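Pectinesterase inhibitor (Actinidia chinensis, PDB 1XG2) inhibits pectin methylesterase by binding to the enzyme, and may take part in the regulation of fruit ripening. Local coordinates at residues S53-S58 / P126-Q131; S76-D81 / A112-D117; K90-S95 / N102-A107. All blocks are in the same frame, centred on the assembly; numbering follows the deposited sequence. Where two conformers were deposited one is given.

From the N terminus, helix 34-60 brings in the first half of contact 1, residues 53-58. Helix 66-95 follows with the first halves of contacts 2 and 3. Helix 98-118 turns back and closes contact 3 first, after a short loop, then contact 2. Helix 127-149 closes contact 1 last. Contact 3 is thus nested inside contact 2, and contact 2 inside contact 1; none cross. Together they tie all four long helices of the bundle. Contacts 1 and 2 touch, with Ile56 on Tyr79 and Leu129 on Cys115. Contacts 1 and 3 lie on opposite sides of the chain's centre, about 25 Å apart between their centres.

Contact 1: S53-S58 / P126-Q131; sequences SKIIAS and PTQLHQ
Ile55 and Gln128 meet from opposite directions, and Ile56 and Leu129 meet beside them. Ile55 CG2 touches the amide of Gln128, with CG2 3.7 Å from Gln128 CD and 3.8 Å from Gln128 NE2. The longer branch lies by the amide oxygen: Ile55 CD1 is 3.9 Å from Gln128 OE1. These are van der Waals contacts, with no hydrogen bond between the segments. Gln128 reaches this far because its CG is trans to the backbone N (chi1 -172°) and the chain stays extended beyond it. The pair lies toward the surface. The second pair is buried. Ile56 CG1 comes within 3.7 Å of Leu129 CD1, and Ile56 CD1 lies 4.1 Å from the same methyl, so one leucine branch does the touching. The two pairs join helix 34-60 to helix 127-149, the first and last long helices of the four-helix bundle of the PMEI family. The contact lies near the C-terminal end of helix 34-60 and at the start of helix 127-149, where Pro126 is at the N-cap position. Pro126 O accepts the bond from His130 N at 3.0 Å. Further out, Ile56 also packs on Cys75, Ser76 and Tyr79 of helix 66-95. Leu129 rests on Phe119 and Thr52, and His130 ND1 is hydrogen-bonded to Glu116.

Contact 2: S76-D81 / A112-D117; sequences SENYAD and AGTCED
Asn78 and Thr114 are brought together by their first torsions. In Asn78, CG is anti to the carbonyl carbon and beside the backbone N (chi1 -83°), and the amide extends from helix 66-95 toward the threonine. In Thr114, OG1 takes the place beside the backbone N (chi1 -62°), which leaves CG2 trans to that N and facing the amide. The two side chains cross at about a right angle. Asn78 OD1 lies 3.2 Å from Thr114 CB and Asn78 ND2 lies 3.5 Å from Thr114 CG2, so the amide packs closely on the aliphatic part of the threonine. Asn78 ND2 is hydrogen-bonded to Thr74 O, one helical turn back, and Thr114 OG1 is hydrogen-bonded to Asp110 O and to NE2 of His137 of the Pectinesterase 1 chain. Segments 76-81 and 112-117 run antiparallel, at 171°, with their local axes 8.6 Å apart at closest approach. They belong to helices 66-95 and 98-118, neighbours in the four-helix bundle. Tyr79 fills the inner side of this interface. Its OH is 3.6 Å from Ala112 CB, while Cys115 CB sits at the ring edge, 4.3 Å from Tyr79 CE1. Tyr79 is buried, and its OH is hydrogen-bonded to Asp133 OD1 of helix 127-149, while a disulfide from Cys115 to Cys75 locks helices 66-95 and 98-118 together. With an alanine in place of Asn78 the amide is gone, and a gap would probably open over Thr114 CB and CG2. On the outer side, Phe80 of the Pectinesterase 1 chain packs on both Asn78 and Thr114, and Asp117 forms a salt bridge with Lys224 of that chain.

Contact 3: K90-S95 / N102-A107; sequences KQFLTS and NIYASA
On the helix that carries Phe92 to Tyr104, the carbonyl oxygen of Lys90 is held twice. Thr94 N bonds to Lys90 O at 3.1 Å, and Thr94 OG1 donates to Lys90 O at 3.0 Å. The two donors come from opposite faces of the carbonyl plane, and the hydroxyl is tilted 33° from it. Both bonds stay within helix 66-95. Across the contact, the two rings do the work. Phe92 turns an edge toward the face of Tyr104 in an edge-to-face stack. The centroids are 4.7 Å apart and the planes stand at 55°, so the pair is well short of perpendicular. Phe92 CE1 is the leading atom. It sits 3.3 Å above the plane of the Tyr104 ring, over its centre, and comes to 3.4 Å from Tyr104 CE1. Phe92 CZ lies farther along the same ring, 3.8 Å from Tyr104 CZ. Phe92 CG is anti to the carbonyl carbon (chi1 -73°), and its ring projects toward helix 98-118. The Tyr104 hydroxyl is hydrogen-bonded to Asp118 of the Pectinesterase 1 chain, so Phe92 packs on the face of a ring whose polar end meets the enzyme. Asn102 is also hydrogen-bonded to that chain, OD1 to Ala192 N and ND2 to Asn190 O. Helices 66-95 and 98-118 form an antiparallel helical hairpin of the four-helix bundle, and the stack lies near its turn. Lys90 and Leu93 pack against helix 34-60, while Asn102 and Ala105 pack against helix 127-149.

Contact 1: S53-S58 / P126-Q131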
loop_
_atom_site.group_PDB
_atom_site.type_symbol
_atom_site.label_atom_id
_atom_site.label_comp_id
_atom_site.label_asym_id
_atom_site.label_seq_id
_atom_site.Cartn_x
_atom_site.Cartn_y
_atom_site.Cartn_z
ATOM N N SER B 53 18.900 -7.690 -7.351
ATOM C CA SER B 53 18.455 -7.163 -8.636
ATOM C C SER B 53 19.191 -7.881 -9.779
ATOM O O SER B 53 18.596 -8.228 -10.804
ATOM C CB SER B 53 18.705 -5.651 -8.697
ATOM O OG SER B 53 18.445 -5.149 -9.995
ATOM N N LYS B 54 20.484 -8.115 -9.588
ATOM C CA LYS B 54 21.291 -8.811 -10.606
ATOM C C LYS B 54 20.956 -10.289 -10.688
ATOM O O LYS B 54 20.946 -10.863 -11.771
ATOM C CB LYS B 54 22.780 -8.625 -10.329
ATOM C CG LYS B 54 23.207 -7.182 -10.330
ATOM C CD LYS B 54 24.675 -7.044 -10.003
ATOM C CE LYS B 54 25.132 -5.633 -10.284
ATOM N NZ LYS B 54 26.202 -5.227 -9.331
ATOM N N ILE B 55 20.669 -10.903 -9.539
ATOM C CA ILE B 55 20.228 -12.290 -9.483
ATOM C C ILE B 55 18.928 -12.468 -10.264
ATOM O O ILE B 55 18.781 -13.420 -11.032
ATOM C CB ILE B 55 20.053 -12.761 -8.030
ATOM C CG1 ILE B 55 21.432 -12.927 -7.388
ATOM C CG2 ILE B 55 19.233 -14.068 -7.982
ATOM C CD1 ILE B 55 21.395 -13.130 -5.874
ATOM N N ILE B 56 17.991 -11.546 -10.081
ATOM C CA ILE B 56 16.717 -11.618 -10.795
ATOM C C ILE B 56 16.931 -11.450 -12.296
ATOM O O ILE B 56 16.353 -12.184 -13.084
ATOM C CB ILE B 56 15.713 -10.564 -10.255
ATOM C CG1 ILE B 56 15.351 -10.887 -8.802
ATOM C CG2 ILE B 56 14.462 -10.558 -11.083
ATOM C CD1 ILE B 56 14.844 -9.666 -8.009
ATOM N N ALA B 57 17.759 -10.492 -12.686
ATOM C CA ALA B 57 18.055 -10.284 -14.102
ATOM C C ALA B 57 18.620 -11.586 -14.706
ATOM O O ALA B 57 18.232 -12.000 -15.805
ATOM C CB ALA B 57 19.014 -9.146 -14.265
ATOM N N SER B 58 19.478 -12.261 -13.947
ATOM C CA SER B 58 20.111 -13.500 -14.411
ATOM C C SER B 58 19.090 -14.635 -14.553
ATOM O O SER B 58 19.110 -15.363 -15.547
ATOM C CB SER B 58 21.283 -13.874 -13.477
ATOM O OG SER B 58 22.014 -14.995 -13.945
ATOM N N PRO B 126 12.601 -19.943 -7.289
ATOM C CA PRO B 126 13.928 -20.519 -7.067
ATOM C C PRO B 126 14.382 -20.272 -5.634
ATOM O O PRO B 126 14.182 -19.178 -5.102
ATOM C CB PRO B 126 14.814 -19.771 -8.058
ATOM C CG PRO B 126 13.894 -19.167 -9.026
ATOM C CD PRO B 126 12.629 -18.884 -8.305
ATOM N N THR B 127 14.948 -21.300 -5.012
ATOM C CA THR B 127 15.485 -21.200 -3.661
ATOM C C THR B 127 16.397 -19.998 -3.478
ATOM O O THR B 127 16.302 -19.316 -2.465
ATOM C CB THR B 127 16.242 -22.483 -3.298
ATOM O OG1 THR B 127 15.318 -23.577 -3.297
ATOM C CG2 THR B 127 16.736 -22.423 -1.858
ATOM N N GLN B 128 17.265 -19.741 -4.456
ATOM C CA GLN B 128 18.189 -18.601 -4.428
ATOM C C GLN B 128 17.456 -17.273 -4.191
ATOM O O GLN B 128 17.917 -16.408 -3.441
ATOM C CB GLN B 128 18.953 -18.503 -5.754
ATOM C CG GLN B 128 20.064 -17.467 -5.741
ATOM C CD GLN B 128 20.841 -17.324 -7.047
ATOM O OE1 GLN B 128 21.968 -16.832 -7.016
ATOM N NE2 GLN B 128 20.249 -17.705 -8.179
ATOM N N LEU B 129 16.335 -17.102 -4.874
ATOM C CA LEU B 129 15.562 -15.868 -4.766
ATOM C C LEU B 129 14.776 -15.845 -3.457
ATOM O O LEU B 129 14.671 -14.801 -2.818
ATOM C CB LEU B 129 14.640 -15.732 -5.971
ATOM C CG LEU B 129 13.787 -14.468 -6.059
ATOM C CD1 LEU B 129 14.648 -13.233 -5.975
ATOM C CD2 LEU B 129 12.993 -14.501 -7.362
ATOM N N HIS B 130 14.199 -16.977 -3.065
ATOM C CA HIS B 130 13.515 -17.057 -1.779
ATOM C C HIS B 130 14.473 -16.611 -0.660
ATOM O O HIS B 130 14.113 -15.788 0.171
ATOM C CB HIS B 130 12.944 -18.462 -1.537
ATOM C CG HIS B 130 12.371 -18.654 -0.169
ATOM N ND1 HIS B 130 11.436 -17.799 0.370
ATOM C CD2 HIS B 130 12.609 -19.596 0.775
ATOM C CE1 HIS B 130 11.117 -18.209 1.585
ATOM N NE2 HIS B 130 11.815 -19.297 1.856
ATOM N N GLN B 131 15.715 -17.090 -0.685
ATOM C CA GLN B 131 16.672 -16.734 0.363
ATOM C C GLN B 131 17.048 -15.260 0.313
ATOM O O GLN B 131 17.192 -14.616 1.362
ATOM C CB GLN B 131 17.923 -17.618 0.305
ATOM C CG GLN B 131 17.667 -19.068 0.743
ATOM C CD GLN B 131 17.236 -19.187 2.197
ATOM O OE1 GLN B 131 17.958 -18.758 3.101
ATOM N NE2 GLN B 131 16.059 -19.751 2.424
#

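Contact 2: S76-D81 / A112-D117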
loop_
_atom_site.group_PDB
_atom_site.type_symbol
_atom_site.label_atom_id
_atom_site.label_comp_id
_atom_site.label_asym_id
_atom_site.label_seq_id
_atom_site.Cartn_x
_atom_site.Cartn_y
_atom_site.Cartn_z
ATOM N N SER B 76 11.710 -7.761 -10.077
ATOM C CA SER B 76 12.654 -6.765 -10.538
ATOM C C SER B 76 12.166 -5.325 -10.273
ATOM O O SER B 76 12.924 -4.488 -9.795
ATOM C CB SER B 76 12.908 -6.988 -12.030
ATOM O OG SER B 76 13.789 -6.022 -12.532
ATOM N N GLU B 77 10.903 -5.051 -10.577
ATOM C CA GLU B 77 10.322 -3.715 -10.338
ATOM C C GLU B 77 10.302 -3.372 -8.846
ATOM O O GLU B 77 10.631 -2.257 -8.447
ATOM C CB GLU B 77 8.915 -3.634 -10.934
ATOM C CG GLU B 77 8.929 -3.619 -12.457
ATOM C CD GLU B 77 7.547 -3.747 -13.105
ATOM O OE1 GLU B 77 7.496 -3.889 -14.357
ATOM O OE2 GLU B 77 6.524 -3.711 -12.392
ATOM N N ASN B 78 9.960 -4.358 -8.029
ATOM C CA ASN B 78 9.937 -4.196 -6.582
ATOM C C ASN B 78 11.308 -3.949 -5.990
ATOM O O ASN B 78 11.457 -3.102 -5.109
ATOM C CB ASN B 78 9.287 -5.404 -5.920
ATOM C CG ASN B 78 7.780 -5.302 -5.906
ATOM O OD1 ASN B 78 7.188 -4.712 -4.995
ATOM N ND2 ASN B 78 7.148 -5.881 -6.905
ATOM N N TYR B 79 12.322 -4.654 -6.490
ATOM C CA TYR B 79 13.668 -4.431 -5.994
ATOM C C TYR B 79 14.182 -3.056 -6.427
ATOM O O TYR B 79 14.904 -2.417 -5.680
ATOM C CB TYR B 79 14.620 -5.571 -6.398
ATOM C CG TYR B 79 14.631 -6.665 -5.368
ATOM C CD1 TYR B 79 13.623 -7.627 -5.330
ATOM C CD2 TYR B 79 15.617 -6.706 -4.389
ATOM C CE1 TYR B 79 13.618 -8.634 -4.353
ATOM C CE2 TYR B 79 15.637 -7.712 -3.420
ATOM C CZ TYR B 79 14.632 -8.663 -3.406
ATOM O OH TYR B 79 14.654 -9.649 -2.443
ATOM N N ALA B 80 13.789 -2.607 -7.615
ATOM C CA ALA B 80 14.203 -1.305 -8.101
ATOM C C ALA B 80 13.642 -0.225 -7.178
ATOM O O ALA B 80 14.354 0.697 -6.796
ATOM C CB ALA B 80 13.756 -1.091 -9.558
ATOM N N ASP B 81 12.382 -0.373 -6.796
ATOM C CA ASP B 81 11.740 0.556 -5.876
ATOM C C ASP B 81 12.388 0.479 -4.486
ATOM O O ASP B 81 12.633 1.511 -3.864
ATOM C CB ASP B 81 10.234 0.275 -5.794
ATOM C CG ASP B 81 9.488 0.680 -7.067
ATOM O OD1 ASP B 81 10.056 1.456 -7.873
ATOM O OD2 ASP B 81 8.335 0.264 -7.347
ATOM N N ALA B 112 10.714 -7.088 -1.209
ATOM C CA ALA B 112 11.074 -8.506 -1.128
ATOM C C ALA B 112 9.828 -9.356 -0.866
ATOM O O ALA B 112 9.660 -10.431 -1.439
ATOM C CB ALA B 112 12.099 -8.718 -0.031
ATOM N N GLY B 113 8.945 -8.860 -0.011
ATOM C CA GLY B 113 7.723 -9.565 0.328
ATOM C C GLY B 113 6.753 -9.658 -0.829
ATOM O O GLY B 113 6.017 -10.641 -0.963
ATOM N N THR B 114 6.749 -8.635 -1.672
ATOM C CA THR B 114 5.894 -8.625 -2.849
ATOM C C THR B 114 6.423 -9.617 -3.888
ATOM O O THR B 114 5.652 -10.275 -4.568
ATOM C CB THR B 114 5.835 -7.219 -3.434
ATOM O OG1 THR B 114 5.261 -6.320 -2.462
ATOM C CG2 THR B 114 4.893 -7.168 -4.620
ATOM N N CYS B 115 7.745 -9.721 -3.996
ATOM C CA CYS B 115 8.351 -10.765 -4.823
ATOM C C CYS B 115 7.862 -12.125 -4.332
ATOM O O CYS B 115 7.346 -12.922 -5.119
ATOM C CB CYS B 115 9.868 -10.672 -4.781
ATOM S SG CYS B 115 10.684 -11.890 -5.835
ATOM N N GLU B 116 7.966 -12.354 -3.017
ATOM C CA GLU B 116 7.524 -13.597 -2.380
ATOM C C GLU B 116 6.057 -13.905 -2.656
ATOM O O GLU B 116 5.711 -15.033 -3.027
ATOM C CB GLU B 116 7.705 -13.523 -0.851
ATOM C CG GLU B 116 9.133 -13.650 -0.368
ATOM C CD GLU B 116 9.706 -15.034 -0.601
ATOM O OE1 GLU B 116 10.690 -15.147 -1.343
ATOM O OE2 GLU B 116 9.165 -15.998 -0.048
ATOM N N ASP B 117 5.201 -12.906 -2.461
ATOM C CA ASP B 117 3.766 -13.055 -2.704
ATOM C C ASP B 117 3.437 -13.368 -4.172
ATOM O O ASP B 117 2.408 -13.974 -4.441
ATOM C CB ASP B 117 3.008 -11.788 -2.360
ATOM C CG ASP B 117 3.021 -11.448 -0.876
ATOM O OD1 ASP B 117 3.236 -12.316 -0.014
ATOM O OD2 ASP B 117 2.806 -10.288 -0.508
#

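Contact 3: K90-S95 / N102-A107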
loop_
_atom_site.group_PDB
_atom_site.type_symbol
_atom_site.label_atom_id
_atom_site.label_comp_id
_atom_site.label_asym_id
_atom_site.label_seq_id
_atom_site.Cartn_x
_atom_site.Cartn_y
_atom_site.Cartn_z
ATOM N N LYS B 90 18.603 7.004 3.698
ATOM C CA LYS B 90 19.835 7.617 4.217
ATOM C C LYS B 90 19.658 9.117 4.505
ATOM O O LYS B 90 20.103 9.625 5.535
ATOM C CB LYS B 90 21.000 7.433 3.244
ATOM C CG LYS B 90 21.430 5.978 3.034
ATOM C CD LYS B 90 22.766 5.860 2.282
ATOM C CE LYS B 90 24.000 6.346 3.109
ATOM N NZ LYS B 90 24.284 5.623 4.404
ATOM N N GLN B 91 19.030 9.826 3.575
ATOM C CA GLN B 91 18.852 11.275 3.711
ATOM C C GLN B 91 17.900 11.597 4.854
ATOM O O GLN B 91 18.095 12.557 5.585
ATOM C CB GLN B 91 18.304 11.881 2.413
ATOM C CG GLN B 91 19.208 11.765 1.185
ATOM C CD GLN B 91 18.512 12.269 -0.105
ATOM O OE1 GLN B 91 18.928 13.277 -0.692
ATOM N NE2 GLN B 91 17.451 11.570 -0.533
ATOM N N PHE B 92 16.853 10.789 5.002
ATOM C CA PHE B 92 15.892 10.984 6.078
ATOM C C PHE B 92 16.558 10.780 7.447
ATOM O O PHE B 92 16.308 11.533 8.396
ATOM C CB PHE B 92 14.695 10.021 5.921
ATOM C CG PHE B 92 13.745 10.378 4.804
ATOM C CD1 PHE B 92 13.401 9.428 3.843
ATOM C CD2 PHE B 92 13.172 11.641 4.724
ATOM C CE1 PHE B 92 12.525 9.739 2.815
ATOM C CE2 PHE B 92 12.275 11.954 3.701
ATOM C CZ PHE B 92 11.956 11.004 2.749
ATOM N N LEU B 93 17.417 9.772 7.553
ATOM C CA LEU B 93 18.120 9.520 8.809
ATOM C C LEU B 93 19.033 10.720 9.156
ATOM O O LEU B 93 19.040 11.184 10.292
ATOM C CB LEU B 93 18.907 8.203 8.734
ATOM C CG LEU B 93 19.748 7.774 9.941
ATOM C CD1 LEU B 93 18.973 7.832 11.238
ATOM C CD2 LEU B 93 20.305 6.361 9.712
ATOM N N THR B 94 19.758 11.223 8.162
ATOM C CA THR B 94 20.642 12.388 8.331
ATOM C C THR B 94 19.878 13.611 8.827
ATOM O O THR B 94 20.336 14.332 9.709
ATOM C CB THR B 94 21.310 12.720 7.001
ATOM O OG1 THR B 94 22.098 11.603 6.554
ATOM C CG2 THR B 94 22.317 13.894 7.158
ATOM N N SER B 95 18.681 13.795 8.273
ATOM C CA SER B 95 17.856 14.960 8.588
ATOM C C SER B 95 17.102 14.796 9.915
ATOM O O SER B 95 16.522 15.732 10.450
ATOM C CB SER B 95 16.860 15.164 7.445
ATOM O OG SER B 95 17.501 15.869 6.382
ATOM N N ASN B 102 11.271 5.189 8.788
ATOM C CA ASN B 102 10.522 3.945 9.002
ATOM C C ASN B 102 9.697 3.579 7.757
ATOM O O ASN B 102 9.814 2.483 7.225
ATOM C CB ASN B 102 9.634 4.036 10.243
ATOM C CG ASN B 102 8.990 2.724 10.577
ATOM O OD1 ASN B 102 8.155 2.189 9.817
ATOM N ND2 ASN B 102 9.352 2.194 11.718
ATOM N N ILE B 103 8.924 4.534 7.261
ATOM C CA ILE B 103 8.082 4.329 6.085
ATOM C C ILE B 103 8.885 3.812 4.876
ATOM O O ILE B 103 8.448 2.872 4.195
ATOM C CB ILE B 103 7.362 5.649 5.727
ATOM C CG1 ILE B 103 6.394 6.066 6.846
ATOM C CG2 ILE B 103 6.639 5.528 4.375
ATOM C CD1 ILE B 103 5.258 5.129 7.088
ATOM N N TYR B 104 10.042 4.409 4.609
ATOM C CA TYR B 104 10.817 4.017 3.440
ATOM C C TYR B 104 11.493 2.660 3.648
ATOM O O TYR B 104 11.543 1.866 2.713
ATOM C CB TYR B 104 11.824 5.086 3.031
ATOM C CG TYR B 104 11.176 6.220 2.266
ATOM C CD1 TYR B 104 10.215 7.022 2.877
ATOM C CD2 TYR B 104 11.481 6.470 0.927
ATOM C CE1 TYR B 104 9.610 8.064 2.198
ATOM C CE2 TYR B 104 10.859 7.543 0.229
ATOM C CZ TYR B 104 9.934 8.326 0.895
ATOM O OH TYR B 104 9.286 9.372 0.263
ATOM N N ALA B 105 11.971 2.382 4.859
ATOM C CA ALA B 105 12.488 1.044 5.164
ATOM C C ALA B 105 11.386 -0.010 5.128
ATOM O O ALA B 105 11.631 -1.141 4.700
ATOM C CB ALA B 105 13.236 1.013 6.507
ATOM N N SER B 106 10.170 0.357 5.541
ATOM C CA SER B 106 9.026 -0.541 5.460
ATOM C C SER B 106 8.690 -0.864 4.008
ATOM O O SER B 106 8.376 -2.013 3.679
ATOM C CB SER B 106 7.790 0.056 6.148
ATOM O OG SER B 106 7.946 0.108 7.548
ATOM N N ALA B 107 8.782 0.144 3.135
ATOM C CA ALA B 107 8.501 -0.050 1.715
ATOM C C ALA B 107 9.543 -0.958 1.069
ATOM O O ALA B 107 9.205 -1.826 0.253
ATOM C CB ALA B 107 8.443 1.302 0.969
#